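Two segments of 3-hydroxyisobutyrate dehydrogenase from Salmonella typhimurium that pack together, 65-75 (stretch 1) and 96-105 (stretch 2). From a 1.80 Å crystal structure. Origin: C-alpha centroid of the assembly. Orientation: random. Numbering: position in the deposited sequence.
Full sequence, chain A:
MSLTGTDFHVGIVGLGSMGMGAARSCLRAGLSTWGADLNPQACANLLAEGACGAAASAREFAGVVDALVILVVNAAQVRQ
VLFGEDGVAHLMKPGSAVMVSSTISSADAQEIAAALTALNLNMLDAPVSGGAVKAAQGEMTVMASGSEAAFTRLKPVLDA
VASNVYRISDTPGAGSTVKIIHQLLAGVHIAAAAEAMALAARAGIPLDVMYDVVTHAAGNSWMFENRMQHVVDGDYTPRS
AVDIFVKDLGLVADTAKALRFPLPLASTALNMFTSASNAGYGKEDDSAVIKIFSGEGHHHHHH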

ATOM      1  N   VAL A  65      32.284  23.387   0.745  1.00 21.87           N
ATOM      2  CA  VAL A  65      31.627  22.197   0.230  1.00 20.37           C
ATOM      3  C   VAL A  65      31.451  22.207  -1.283  1.00 18.20           C
ATOM      4  O   VAL A  65      31.250  23.256  -1.896  1.00 19.53           O
ATOM      5  N   ASP A  66      31.533  21.020  -1.870  1.00 18.88           N
ATOM      6  CA  ASP A  66      31.353  20.834  -3.300  1.00 18.32           C
ATOM      7  C   ASP A  66      29.856  20.671  -3.546  1.00 20.00           C
ATOM      8  O   ASP A  66      29.352  20.934  -4.637  1.00 20.36           O
ATOM      9  N   ALA A  67      29.149  20.237  -2.509  1.00 18.41           N
ATOM     10  CA  ALA A  67      27.710  20.037  -2.606  1.00 19.08           C
ATOM     11  C   ALA A  67      27.049  20.228  -1.254  1.00 18.68           C
ATOM     12  O   ALA A  67      27.609  19.873  -0.218  1.00 18.18           O
ATOM     13  N   LEU A  68      25.854  20.802  -1.277  1.00 17.89           N
ATOM     14  CA  LEU A  68      25.091  21.017  -0.057  1.00 18.18           C
ATOM     15  C   LEU A  68      23.743  20.336  -0.263  1.00 17.76           C
ATOM     16  O   LEU A  68      23.061  20.606  -1.251  1.00 21.25           O
ATOM     17  N   VAL A  69      23.377  19.441   0.649  1.00 17.50           N
ATOM     18  CA  VAL A  69      22.092  18.743   0.564  1.00 17.13           C
ATOM     19  C   VAL A  69      21.187  19.324   1.643  1.00 18.21           C
ATOM     20  O   VAL A  69      21.577  19.408   2.807  1.00 18.36           O
ATOM     21  N   ILE A  70      19.982  19.731   1.253  1.00 18.21           N
ATOM     22  CA  ILE A  70      19.040  20.311   2.198  1.00 18.43           C
ATOM     23  C   ILE A  70      17.822  19.413   2.390  1.00 18.75           C
ATOM     24  O   ILE A  70      16.968  19.298   1.506  1.00 18.73           O
ATOM     25  N   LEU A  71      17.759  18.771   3.552  1.00 18.36           N
ATOM     26  CA  LEU A  71      16.658  17.874   3.888  1.00 20.73           C
ATOM     27  C   LEU A  71      15.843  18.501   5.011  1.00 22.06           C
ATOM     28  O   LEU A  71      16.067  18.224   6.192  1.00 22.32           O
ATOM     29  N   VAL A  72      14.902  19.360   4.634  1.00 22.55           N
ATOM     30  CA  VAL A  72      14.054  20.037   5.600  1.00 23.69           C
ATOM     31  C   VAL A  72      12.574  19.870   5.260  1.00 24.86           C
ATOM     32  O   VAL A  72      12.219  19.395   4.182  1.00 24.68           O
ATOM     33  N   VAL A  73      11.720  20.279   6.190  1.00 24.51           N
ATOM     34  CA  VAL A  73      10.276  20.140   6.042  1.00 26.17           C
ATOM     35  C   VAL A  73       9.602  20.935   4.929  1.00 24.92           C
ATOM     36  O   VAL A  73       8.789  20.387   4.183  1.00 25.75           O
ATOM     37  N   ASN A  74       9.930  22.214   4.799  1.00 23.50           N
ATOM     38  CA  ASN A  74       9.267  23.026   3.785  1.00 24.40           C
ATOM     39  C   ASN A  74      10.128  24.057   3.066  1.00 23.54           C
ATOM     40  O   ASN A  74      11.302  24.250   3.386  1.00 23.15           O
ATOM     41  N   ALA A  75       9.510  24.724   2.094  1.00 23.09           N
ATOM     42  CA  ALA A  75      10.169  25.745   1.290  1.00 24.04           C
ATOM     43  C   ALA A  75      10.671  26.899   2.144  1.00 25.24           C
ATOM     44  O   ALA A  75      11.749  27.448   1.896  1.00 24.74           O
ATOM     45  N   SER A  96      29.620  24.809  -7.396  1.00 23.12           N
ATOM     46  CA  SER A  96      29.136  23.888  -6.369  1.00 23.35           C
ATOM     47  C   SER A  96      27.648  23.620  -6.601  1.00 21.99           C
ATOM     48  O   SER A  96      26.974  24.394  -7.274  1.00 21.08           O
ATOM     49  N   ALA A  97      27.138  22.525  -6.050  1.00 21.01           N
ATOM     50  CA  ALA A  97      25.732  22.184  -6.252  1.00 20.23           C
ATOM     51  C   ALA A  97      24.900  22.137  -4.979  1.00 20.92           C
ATOM     52  O   ALA A  97      25.399  21.823  -3.900  1.00 20.88           O
ATOM     53  N   VAL A  98      23.618  22.458  -5.117  1.00 20.31           N
ATOM     54  CA  VAL A  98      22.703  22.409  -3.989  1.00 19.97           C
ATOM     55  C   VAL A  98      21.612  21.410  -4.341  1.00 19.35           C
ATOM     56  O   VAL A  98      20.919  21.566  -5.343  1.00 20.30           O
HETATM   57  N   MSE A  99      21.487  20.370  -3.526  1.00 19.18           N
HETATM   58  CA  MSE A  99      20.479  19.346  -3.742  1.00 18.92           C
HETATM   59  C   MSE A  99      19.357  19.613  -2.744  1.00 18.06           C
HETATM   60  O   MSE A  99      19.518  19.378  -1.545  1.00 17.94           O
ATOM     61  N   VAL A 100      18.235  20.131  -3.234  1.00 17.70           N
ATOM     62  CA  VAL A 100      17.101  20.431  -2.368  1.00 15.95           C
ATOM     63  C   VAL A 100      16.217  19.195  -2.275  1.00 16.18           C
ATOM     64  O   VAL A 100      15.620  18.771  -3.264  1.00 15.76           O
ATOM     65  N   SER A 101      16.153  18.612  -1.084  1.00 14.97           N
ATOM     66  CA  SER A 101      15.363  17.411  -0.862  1.00 16.14           C
ATOM     67  C   SER A 101      14.325  17.645   0.233  1.00 17.52           C
ATOM     68  O   SER A 101      14.468  17.187   1.366  1.00 16.93           O
ATOM     69  N   SER A 102      13.277  18.371  -0.126  1.00 17.46           N
ATOM     70  CA  SER A 102      12.199  18.692   0.802  1.00 17.13           C
ATOM     71  C   SER A 102      10.892  18.314   0.105  1.00 18.34           C
ATOM     72  O   SER A 102      10.850  17.371  -0.677  1.00 18.25           O
ATOM     73  N   THR A 103       9.821  19.033   0.405  1.00 17.62           N
ATOM     74  CA  THR A 103       8.544  18.781  -0.253  1.00 18.81           C
ATOM     75  C   THR A 103       7.984  20.165  -0.537  1.00 18.79           C
ATOM     76  O   THR A 103       7.276  20.748   0.287  1.00 18.69           O
ATOM     77  N   ILE A 104       8.326  20.684  -1.710  1.00 17.77           N
ATOM     78  CA  ILE A 104       7.924  22.022  -2.109  1.00 19.39           C
ATOM     79  C   ILE A 104       7.182  22.048  -3.447  1.00 19.15           C
ATOM     80  O   ILE A 104       7.153  21.062  -4.176  1.00 18.71           O
ATOM     81  N   SER A 105       6.593  23.193  -3.772  1.00 18.85           N
ATOM     82  CA  SER A 105       5.859  23.333  -5.018  1.00 20.29           C
ATOM     83  C   SER A 105       6.840  23.423  -6.176  1.00 20.18           C
ATOM     84  O   SER A 105       8.022  23.723  -5.981  1.00 20.96           O
TER

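The two stretches lie side by side as parallel strands, 67-70 and 97-100, whose axes approach to 4.7 Å at 14°. The backbone ladder sets this spacing: Leu 68 N to Ala 97 O is 2.9 Å, Met 99 N to Leu 68 O 2.8 Å, Ile 70 N to Met 99 O 2.9 Å and Ser 101 N to Ile 70 O 2.8 Å, all hydrogen bonds. Side chains within the strands therefore meet along each face of the sheet rather than pointing straight at the partner strand.

On one face, Ala 67 and Ala 97 are small, while Val 69 (chi1 t) and Met 99, a selenomethionine with chi1 and chi2 both t, stand beside each other; Val 69 CG2 lies 4.2 Å from Met 99 CB. On the other face, Ile 70 (m, t) reaches back with CD1 to 3.8 Å from Val 98 CG1, Val 98 being t. This is a diagonal contact, two residues out of register, and Ile 70 has the largest covered area, 65 Å².

Beyond the strands the shape changes. Leu 71 starts sideways, but its end comes nearer, setting CD2 3.4 Å from Ser 101 CB. Ser 102 points toward stretch 1; with chi1 t, its OG donates a hydrogen bond to Val 72 O at 2.7 Å and lies 4.2 Å from Val 72 CG2. A small side chain thus occupies the turn in the neighboring backbone, where Val 73 O is also 3.3 Å from Ser 102 OG. Ile 104 (p, t) fills the next site: its CG2 lies 3.7 Å from Ala 75 CB and 3.5 Å from Ala 75 N.

Two waters bridge the widened end, where Asn 74 CA and Thr 103 CA stand 5.9 Å apart. Water 1 donates to Val 72 O (3.0 Å) and bonds Thr 103 OG1 (3.2 Å); water 2 accepts from Ala 75 N (2.9 Å) and donates to Thr 103 O (3.1 Å).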

ATOM      1  CB  VAL A  65      30.233  21.987   0.876  1.00 18.59           C
ATOM      2  CG1 VAL A  65      30.385  21.722   2.362  1.00 20.14           C
ATOM      3  CG2 VAL A  65      29.351  23.201   0.627  1.00 19.23           C
ATOM      4  CB  ASP A  66      32.090  19.579  -3.751  1.00 19.99           C
ATOM      5  CG  ASP A  66      33.589  19.702  -3.582  1.00 22.92           C
ATOM      6  OD1 ASP A  66      34.196  20.502  -4.317  1.00 25.00           O
ATOM      7  OD2 ASP A  66      34.161  19.015  -2.711  1.00 25.71           O
ATOM      8  CB  ALA A  67      27.409  18.635  -3.134  1.00 17.43           C
ATOM      9  CB  LEU A  68      24.873  22.510   0.193  1.00 18.69           C
ATOM     10  CG  LEU A  68      24.257  22.864   1.550  1.00 19.01           C
ATOM     11  CD1 LEU A  68      25.329  22.748   2.628  1.00 18.33           C
ATOM     12  CD2 LEU A  68      23.692  24.278   1.522  1.00 20.18           C
ATOM     13  CB  VAL A  69      22.242  17.222   0.812  1.00 18.82           C
ATOM     14  CG1 VAL A  69      20.896  16.521   0.619  1.00 17.82           C
ATOM     15  CG2 VAL A  69      23.289  16.642  -0.122  1.00 19.09           C
ATOM     16  CB  ILE A  70      18.582  21.704   1.723  1.00 18.95           C
ATOM     17  CG1 ILE A  70      19.810  22.587   1.474  1.00 19.04           C
ATOM     18  CG2 ILE A  70      17.663  22.338   2.759  1.00 20.69           C
ATOM     19  CD1 ILE A  70      19.484  23.961   0.919  1.00 17.44           C
ATOM     20  CB  LEU A  71      17.212  16.515   4.327  1.00 20.56           C
ATOM     21  CG  LEU A  71      17.915  15.693   3.239  1.00 22.84           C
ATOM     22  CD1 LEU A  71      19.029  14.871   3.846  1.00 24.76           C
ATOM     23  CD2 LEU A  71      16.908  14.798   2.534  1.00 24.04           C
ATOM     24  CB  VAL A  72      14.410  21.538   5.695  1.00 24.23           C
ATOM     25  CG1 VAL A  72      15.832  21.692   6.216  1.00 23.00           C
ATOM     26  CG2 VAL A  72      14.267  22.203   4.335  1.00 23.90           C
ATOM     27  CB  VAL A  73       9.563  20.470   7.381  1.00 26.62           C
ATOM     28  CG1 VAL A  73       8.057  20.392   7.211  1.00 29.21           C
ATOM     29  CG2 VAL A  73      10.015  19.499   8.459  1.00 29.13           C
ATOM     30  CB  ASN A  74       8.075  23.738   4.421  1.00 25.09           C
ATOM     31  CG  ASN A  74       8.477  24.549   5.627  1.00 27.23           C
ATOM     32  OD1 ASN A  74       9.384  25.378   5.554  1.00 25.95           O
ATOM     33  ND2 ASN A  74       7.813  24.312   6.750  1.00 27.47           N
ATOM     34  CB  ALA A  75       9.209  26.271   0.232  1.00 22.46           C
ATOM     35  CB  SER A  96      29.374  24.464  -4.967  1.00 22.05           C
ATOM     36  OG  SER A  96      28.733  25.712  -4.785  1.00 25.60           O
ATOM     37  CB  ALA A  97      25.631  20.846  -6.974  1.00 19.13           C
ATOM     38  CB  VAL A  98      22.041  23.768  -3.708  1.00 20.88           C
ATOM     39  CG1 VAL A  98      21.047  23.618  -2.569  1.00 20.28           C
ATOM     40  CG2 VAL A  98      23.092  24.801  -3.355  1.00 20.85           C
HETATM   41  CB  MSE A  99      21.086  17.965  -3.502  1.00 20.44           C
HETATM   42  CG  MSE A  99      20.156  16.806  -3.807  1.00 21.92           C
HETATM   43 SE   MSE A  99      21.009  15.095  -3.481  1.00 32.85          SE
HETATM   44  CE  MSE A  99      19.493  14.099  -2.795  1.00 27.02           C
ATOM     45  CB  VAL A 100      16.280  21.627  -2.909  1.00 16.64           C
ATOM     46  CG1 VAL A 100      15.140  21.957  -1.952  1.00 17.27           C
ATOM     47  CG2 VAL A 100      17.184  22.841  -3.083  1.00 18.88           C
ATOM     48  CB  SER A 101      16.290  16.259  -0.483  1.00 16.86           C
ATOM     49  OG  SER A 101      17.269  16.058  -1.495  1.00 16.63           O
ATOM     50  CB  SER A 102      12.232  20.196   1.103  1.00 18.13           C
ATOM     51  OG  SER A 102      11.183  20.595   1.967  1.00 23.40           O
ATOM     52  CB  THR A 103       7.578  17.975   0.636  1.00 18.87           C
ATOM     53  OG1 THR A 103       8.178  16.719   0.975  1.00 20.21           O
ATOM     54  CG2 THR A 103       6.278  17.706  -0.098  1.00 20.14           C
ATOM     55  CB  ILE A 104       9.177  22.929  -2.190  1.00 20.01           C
ATOM     56  CG1 ILE A 104      10.090  22.487  -3.340  1.00 19.54           C
ATOM     57  CG2 ILE A 104       9.940  22.862  -0.877  1.00 20.71           C
ATOM     58  CD1 ILE A 104      11.395  23.277  -3.447  1.00 18.78           C
ATOM     59  CB  SER A 105       5.004  24.596  -4.994  1.00 19.72           C
ATOM     60  OG  SER A 105       5.822  25.749  -5.081  1.00 17.60           O
TER
HETATM   61  O   HOH W   1      10.225  17.369   3.339  1.00 31.13           O
HETATM   62  O   HOH W   2       6.984  23.735   1.127  1.00 27.50           O